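Local structure of alkylpurine DNA glycosylase AlkC (Pseudomonas fluorescens, 5VHV) at residues L287-S298 with Y337-N348. The protein excises alkylated purine bases from damaged DNA, the first step of base excision repair, without flipping the damaged nucleotide. Sequence-based numbering, arbitrary orientation.
With nucleotides of chain C.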
loop_
_atom_site.group_PDB
_atom_site.type_symbol
_atom_site.label_atom_id
_atom_site.label_comp_id
_atom_site.label_asym_id
_atom_site.label_seq_id
_atom_site.Cartn_x
_atom_site.Cartn_y
_atom_site.Cartn_z
ATOM N N LEU A 287 17.542 -19.579 -2.612
ATOM C CA LEU A 287 16.571 -19.672 -3.691
ATOM C C LEU A 287 15.373 -18.780 -3.412
ATOM O O LEU A 287 14.890 -18.695 -2.279
ATOM C CB LEU A 287 16.072 -21.108 -3.881
ATOM C CG LEU A 287 17.121 -22.177 -4.209
ATOM C CD1 LEU A 287 16.480 -23.541 -4.401
ATOM C CD2 LEU A 287 17.883 -21.786 -5.447
ATOM N N VAL A 288 14.882 -18.152 -4.469
ATOM C CA VAL A 288 13.584 -17.494 -4.476
ATOM C C VAL A 288 12.717 -18.292 -5.435
ATOM O O VAL A 288 12.998 -18.349 -6.638
ATOM C CB VAL A 288 13.687 -16.021 -4.883
ATOM C CG1 VAL A 288 12.277 -15.437 -5.178
ATOM C CG2 VAL A 288 14.375 -15.239 -3.748
ATOM N N VAL A 289 11.710 -18.964 -4.892
ATOM C CA VAL A 289 10.820 -19.837 -5.644
ATOM C C VAL A 289 9.442 -19.194 -5.670
ATOM O O VAL A 289 8.809 -19.027 -4.622
ATOM C CB VAL A 289 10.753 -21.236 -5.017
ATOM C CG1 VAL A 289 9.894 -22.156 -5.865
ATOM C CG2 VAL A 289 12.152 -21.828 -4.867
ATOM N N ASP A 290 8.979 -18.850 -6.868
ATOM C CA ASP A 290 7.648 -18.300 -7.081
ATOM C C ASP A 290 6.958 -19.131 -8.169
ATOM O O ASP A 290 7.525 -20.085 -8.706
ATOM C CB ASP A 290 7.727 -16.808 -7.464
ATOM C CG ASP A 290 8.225 -15.926 -6.322
ATOM O OD1 ASP A 290 7.995 -16.275 -5.136
ATOM O OD2 ASP A 290 8.828 -14.863 -6.596
ATOM N N TYR A 291 5.702 -18.813 -8.475
ATOM C CA TYR A 291 5.033 -19.449 -9.605
ATOM C C TYR A 291 4.153 -18.427 -10.286
ATOM O O TYR A 291 3.866 -17.364 -9.736
ATOM C CB TYR A 291 4.199 -20.674 -9.201
ATOM C CG TYR A 291 2.970 -20.410 -8.361
ATOM C CD1 TYR A 291 3.080 -20.198 -7.000
ATOM C CD2 TYR A 291 1.689 -20.456 -8.920
ATOM C CE1 TYR A 291 1.970 -19.990 -6.222
ATOM C CE2 TYR A 291 0.564 -20.252 -8.133
ATOM C CZ TYR A 291 0.717 -20.037 -6.798
ATOM O OH TYR A 291 -0.371 -19.837 -5.993
ATOM N N ALA A 292 3.776 -18.726 -11.523
ATOM C CA ALA A 292 2.930 -17.814 -12.269
ATOM C C ALA A 292 1.820 -18.569 -12.981
ATOM O O ALA A 292 2.018 -19.694 -13.441
ATOM C CB ALA A 292 3.735 -17.025 -13.280
ATOM N N ILE A 293 0.656 -17.938 -13.068
ATOM C CA ILE A 293 -0.465 -18.466 -13.837
ATOM C C ILE A 293 -0.733 -17.554 -15.024
ATOM O O ILE A 293 -0.880 -16.334 -14.871
ATOM C CB ILE A 293 -1.734 -18.608 -12.981
ATOM C CG1 ILE A 293 -1.456 -19.516 -11.778
ATOM C CG2 ILE A 293 -2.882 -19.162 -13.857
ATOM C CD1 ILE A 293 -2.672 -19.711 -10.847
ATOM N N ASP A 294 -0.840 -18.159 -16.207
ATOM C CA ASP A 294 -1.333 -17.484 -17.403
ATOM C C ASP A 294 -2.849 -17.602 -17.416
ATOM O O ASP A 294 -3.394 -18.575 -17.923
ATOM C CB ASP A 294 -0.763 -18.132 -18.660
ATOM C CG ASP A 294 0.730 -17.920 -18.817
ATOM O OD1 ASP A 294 1.252 -16.914 -18.309
ATOM O OD2 ASP A 294 1.378 -18.767 -19.468
ATOM N N TYR A 295 -3.548 -16.633 -16.828
ATOM C CA TYR A 295 -5.002 -16.718 -16.788
ATOM C C TYR A 295 -5.642 -16.489 -18.161
ATOM O O TYR A 295 -5.231 -15.604 -18.920
ATOM C CB TYR A 295 -5.538 -15.685 -15.822
ATOM C CG TYR A 295 -5.348 -16.028 -14.367
ATOM C CD1 TYR A 295 -6.256 -16.859 -13.708
ATOM C CD2 TYR A 295 -4.297 -15.493 -13.646
ATOM C CE1 TYR A 295 -6.111 -17.142 -12.357
ATOM C CE2 TYR A 295 -4.135 -15.776 -12.284
ATOM C CZ TYR A 295 -5.044 -16.595 -11.662
ATOM O OH TYR A 295 -4.886 -16.832 -10.331
ATOM N N VAL A 296 -6.698 -17.258 -18.456
ATOM C CA VAL A 296 -7.575 -16.929 -19.577
ATOM C C VAL A 296 -8.451 -15.749 -19.183
ATOM O O VAL A 296 -9.075 -15.754 -18.111
ATOM C CB VAL A 296 -8.446 -18.136 -19.964
ATOM C CG1 VAL A 296 -9.357 -17.802 -21.165
ATOM C CG2 VAL A 296 -7.578 -19.373 -20.249
ATOM N N LYS A 297 -8.539 -14.748 -20.059
ATOM C CA LYS A 297 -9.364 -13.576 -19.808
ATOM C C LYS A 297 -10.519 -13.539 -20.804
ATOM O O LYS A 297 -10.654 -14.401 -21.684
ATOM C CB LYS A 297 -8.528 -12.290 -19.870
ATOM C CG LYS A 297 -7.284 -12.274 -18.978
ATOM C CD LYS A 297 -7.582 -12.576 -17.488
ATOM C CE LYS A 297 -8.629 -11.645 -16.887
ATOM N NZ LYS A 297 -8.639 -11.749 -15.374
ATOM N N SER A 298 -11.356 -12.510 -20.665
ATOM C CA SER A 298 -12.525 -12.381 -21.528
ATOM C C SER A 298 -12.117 -12.409 -22.994
ATOM O O SER A 298 -12.793 -13.006 -23.839
ATOM C CB SER A 298 -13.266 -11.077 -21.218
ATOM O OG SER A 298 -14.437 -10.981 -22.015
ATOM N N TYR A 337 -12.303 -17.308 -16.678
ATOM C CA TYR A 337 -12.860 -17.693 -17.958
ATOM C C TYR A 337 -12.375 -19.093 -18.294
ATOM O O TYR A 337 -11.239 -19.452 -17.953
ATOM C CB TYR A 337 -12.431 -16.698 -19.023
ATOM C CG TYR A 337 -12.908 -15.303 -18.686
ATOM C CD1 TYR A 337 -12.187 -14.490 -17.827
ATOM C CD2 TYR A 337 -14.105 -14.825 -19.197
ATOM C CE1 TYR A 337 -12.634 -13.208 -17.508
ATOM C CE2 TYR A 337 -14.563 -13.562 -18.884
ATOM C CZ TYR A 337 -13.820 -12.755 -18.035
ATOM O OH TYR A 337 -14.273 -11.491 -17.725
ATOM N N PRO A 338 -13.206 -19.904 -18.941
ATOM C CA PRO A 338 -12.863 -21.317 -19.122
ATOM C C PRO A 338 -11.731 -21.517 -20.113
ATOM O O PRO A 338 -11.539 -20.733 -21.040
ATOM C CB PRO A 338 -14.162 -21.930 -19.657
ATOM C CG PRO A 338 -14.873 -20.784 -20.310
ATOM C CD PRO A 338 -14.548 -19.592 -19.462
ATOM N N GLY A 339 -10.973 -22.592 -19.897
ATOM C CA GLY A 339 -9.950 -23.023 -20.821
ATOM C C GLY A 339 -8.682 -23.442 -20.103
ATOM O O GLY A 339 -8.637 -23.599 -18.877
ATOM N N ARG A 340 -7.638 -23.591 -20.907
ATOM C CA ARG A 340 -6.344 -24.071 -20.445
ATOM C C ARG A 340 -5.612 -22.968 -19.699
ATOM O O ARG A 340 -5.358 -21.894 -20.257
ATOM C CB ARG A 340 -5.524 -24.565 -21.642
ATOM C CG ARG A 340 -4.056 -24.919 -21.335
ATOM C CD ARG A 340 -3.295 -25.269 -22.637
ATOM N NE ARG A 340 -3.923 -26.401 -23.285
ATOM C CZ ARG A 340 -4.111 -26.534 -24.589
ATOM N NH1 ARG A 340 -3.707 -25.596 -25.453
ATOM N NH2 ARG A 340 -4.724 -27.620 -25.031
ATOM N N HIS A 341 -5.256 -23.251 -18.449
ATOM C CA HIS A 341 -4.488 -22.349 -17.604
ATOM C C HIS A 341 -3.113 -22.964 -17.389
ATOM O O HIS A 341 -3.002 -24.071 -16.848
ATOM C CB HIS A 341 -5.190 -22.127 -16.267
ATOM C CG HIS A 341 -6.361 -21.196 -16.343
ATOM N ND1 HIS A 341 -7.503 -21.496 -17.057
ATOM C CD2 HIS A 341 -6.571 -19.972 -15.792
ATOM C CE1 HIS A 341 -8.360 -20.493 -16.955
ATOM N NE2 HIS A 341 -7.821 -19.555 -16.194
ATOM N N VAL A 342 -2.073 -22.256 -17.805
ATOM C CA VAL A 342 -0.704 -22.748 -17.684
ATOM C C VAL A 342 -0.074 -22.166 -16.421
ATOM O O VAL A 342 -0.221 -20.975 -16.132
ATOM C CB VAL A 342 0.119 -22.400 -18.935
ATOM C CG1 VAL A 342 1.551 -22.941 -18.796
ATOM C CG2 VAL A 342 -0.551 -22.975 -20.191
ATOM N N VAL A 343 0.644 -23.016 -15.682
ATOM C CA VAL A 343 1.291 -22.677 -14.408
ATOM C C VAL A 343 2.787 -22.869 -14.599
ATOM O O VAL A 343 3.220 -23.959 -15.006
ATOM C CB VAL A 343 0.777 -23.557 -13.258
ATOM C CG1 VAL A 343 1.420 -23.159 -11.932
ATOM C CG2 VAL A 343 -0.727 -23.456 -13.162
ATOM N N HIS A 344 3.570 -21.813 -14.349
ATOM C CA HIS A 344 5.025 -21.857 -14.504
ATOM C C HIS A 344 5.714 -21.804 -13.144
ATOM O O HIS A 344 5.318 -21.024 -12.275
ATOM C CB HIS A 344 5.545 -20.688 -15.341
ATOM C CG HIS A 344 4.849 -20.513 -16.656
ATOM N ND1 HIS A 344 5.246 -21.163 -17.801
ATOM C CD2 HIS A 344 3.797 -19.737 -17.007
ATOM C CE1 HIS A 344 4.456 -20.812 -18.800
ATOM N NE2 HIS A 344 3.565 -19.951 -18.342
ATOM N N VAL A 345 6.758 -22.623 -12.961
ATOM C CA VAL A 345 7.567 -22.612 -11.735
ATOM C C VAL A 345 8.788 -21.738 -11.979
ATOM O O VAL A 345 9.496 -21.909 -12.981
ATOM C CB VAL A 345 7.986 -24.033 -11.312
ATOM C CG1 VAL A 345 8.961 -23.995 -10.151
ATOM C CG2 VAL A 345 6.764 -24.847 -10.902
ATOM N N LEU A 346 9.032 -20.799 -11.069
ATOM C CA LEU A 346 10.084 -19.797 -11.197
ATOM C C LEU A 346 11.089 -19.984 -10.068
ATOM O O LEU A 346 10.707 -19.993 -8.892
ATOM C CB LEU A 346 9.515 -18.373 -11.111
ATOM C CG LEU A 346 8.350 -18.078 -12.049
ATOM C CD1 LEU A 346 7.603 -16.812 -11.626
ATOM C CD2 LEU A 346 8.884 -17.941 -13.446
ATOM N N VAL A 347 12.364 -20.121 -10.420
ATOM C CA VAL A 347 13.420 -20.278 -9.426
ATOM C C VAL A 347 14.543 -19.304 -9.772
ATOM O O VAL A 347 15.106 -19.353 -10.876
ATOM C CB VAL A 347 13.945 -21.725 -9.350
ATOM C CG1 VAL A 347 14.979 -21.846 -8.213
ATOM C CG2 VAL A 347 12.798 -22.709 -9.106
ATOM N N ASN A 348 14.855 -18.411 -8.831
ATOM C CA ASN A 348 15.779 -17.308 -9.054
ATOM C C ASN A 348 15.543 -16.632 -10.400
ATOM O O ASN A 348 16.496 -16.310 -11.118
ATOM C CB ASN A 348 17.225 -17.805 -8.937
ATOM C CG ASN A 348 17.569 -18.229 -7.525
ATOM O OD1 ASN A 348 16.694 -18.279 -6.654
ATOM N ND2 ASN A 348 18.842 -18.548 -7.288
ATOM P P DT C 3 -11.629 -9.394 -17.827
ATOM O OP1 DT C 3 -11.083 -10.281 -18.883
ATOM O OP2 DT C 3 -12.452 -9.885 -16.717
ATOM O "O5'" DT C 3 -10.479 -8.540 -17.135
ATOM C "C5'" DT C 3 -9.490 -7.987 -17.941
ATOM C "C4'" DT C 3 -8.558 -7.107 -17.141
ATOM O "O4'" DT C 3 -9.268 -5.962 -16.637
ATOM C "C3'" DT C 3 -7.949 -7.759 -15.902
ATOM O "O3'" DT C 3 -6.662 -8.247 -16.208
ATOM C "C2'" DT C 3 -7.932 -6.630 -14.847
ATOM C "C1'" DT C 3 -8.488 -5.427 -15.606
ATOM N N1 DT C 3 -9.352 -4.495 -14.828
ATOM C C2 DT C 3 -8.895 -3.218 -14.570
ATOM O O2 DT C 3 -7.781 -2.836 -14.878
ATOM N N3 DT C 3 -9.780 -2.415 -13.906
ATOM C C4 DT C 3 -11.054 -2.738 -13.499
ATOM O O4 DT C 3 -11.770 -1.938 -12.907
ATOM C C5 DT C 3 -11.484 -4.086 -13.822
ATOM C C7 DT C 3 -12.841 -4.559 -13.428
ATOM C C6 DT C 3 -10.624 -4.886 -14.470
ATOM P P DC C 4 -5.857 -9.171 -15.170
ATOM O OP1 DC C 4 -4.805 -9.776 -16.020
ATOM O OP2 DC C 4 -6.758 -9.999 -14.333
ATOM O "O5'" DC C 4 -5.142 -8.107 -14.230
ATOM C "C5'" DC C 4 -4.157 -7.243 -14.792
ATOM C "C4'" DC C 4 -3.745 -6.194 -13.788
ATOM O "O4'" DC C 4 -4.849 -5.299 -13.532
ATOM C "C3'" DC C 4 -3.336 -6.771 -12.434
ATOM O "O3'" DC C 4 -1.948 -6.564 -12.240
ATOM C "C2'" DC C 4 -4.198 -6.019 -11.410
ATOM C "C1'" DC C 4 -4.745 -4.852 -12.205
ATOM N N1 DC C 4 -6.083 -4.363 -11.758
ATOM C C2 DC C 4 -6.229 -3.017 -11.421
ATOM O O2 DC C 4 -5.248 -2.265 -11.501
ATOM N N3 DC C 4 -7.442 -2.560 -11.037
ATOM C C4 DC C 4 -8.477 -3.397 -10.961
ATOM N N4 DC C 4 -9.649 -2.891 -10.550
ATOM C C5 DC C 4 -8.355 -4.784 -11.301
ATOM C C6 DC C 4 -7.147 -5.225 -11.680
HETATM O O HOH W 1 -3.129 -20.197 -19.907
HETATM O O HOH W 2 -9.389 -17.156 -15.944
#
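V343 CG1 packs against Y291 CD2 at 4.1 Å, and V343 CG2 lies beside I293 CG1, on the inward face of antiparallel strands 285-294 and 339-347 in the C-terminal beta domain, a beta-sandwich of immunoglobulin-like character. V289 and V347 continue this apolar face, and V289 and V345 touch F275 of strand 270-279. On the other face A292 CB touches L346 CD1, and H344 NE2, with the acceptor in its ring plane, donates to D294 OD2 at 2.7 Å, meeting it from above the carboxylate plane. Beyond the regular pairing, V296 CG2 sits over the H341 ring in a CH-pi contact, 4.0 Å from its centroid, while H341 ND1 donates within its own ring plane to G339 O, from above the carbonyl plane, which helps to hold the ring's rotation. Farther out, the Y337 ring lies flat against the 297-298 peptide, with S298 N 3.4 Å above its centre. On DT3 of chain C, S298 N donates to OP1 and Y337 OH to OP2 at 2.6 Å. Replacing Y337 by an alanine would probably leave this peptide uncovered and cost the phosphate one hydrogen-bond donor. K297, bent at chi2 and chi3 (both -55°), lets NZ donate to OP2 of DC4 of chain C.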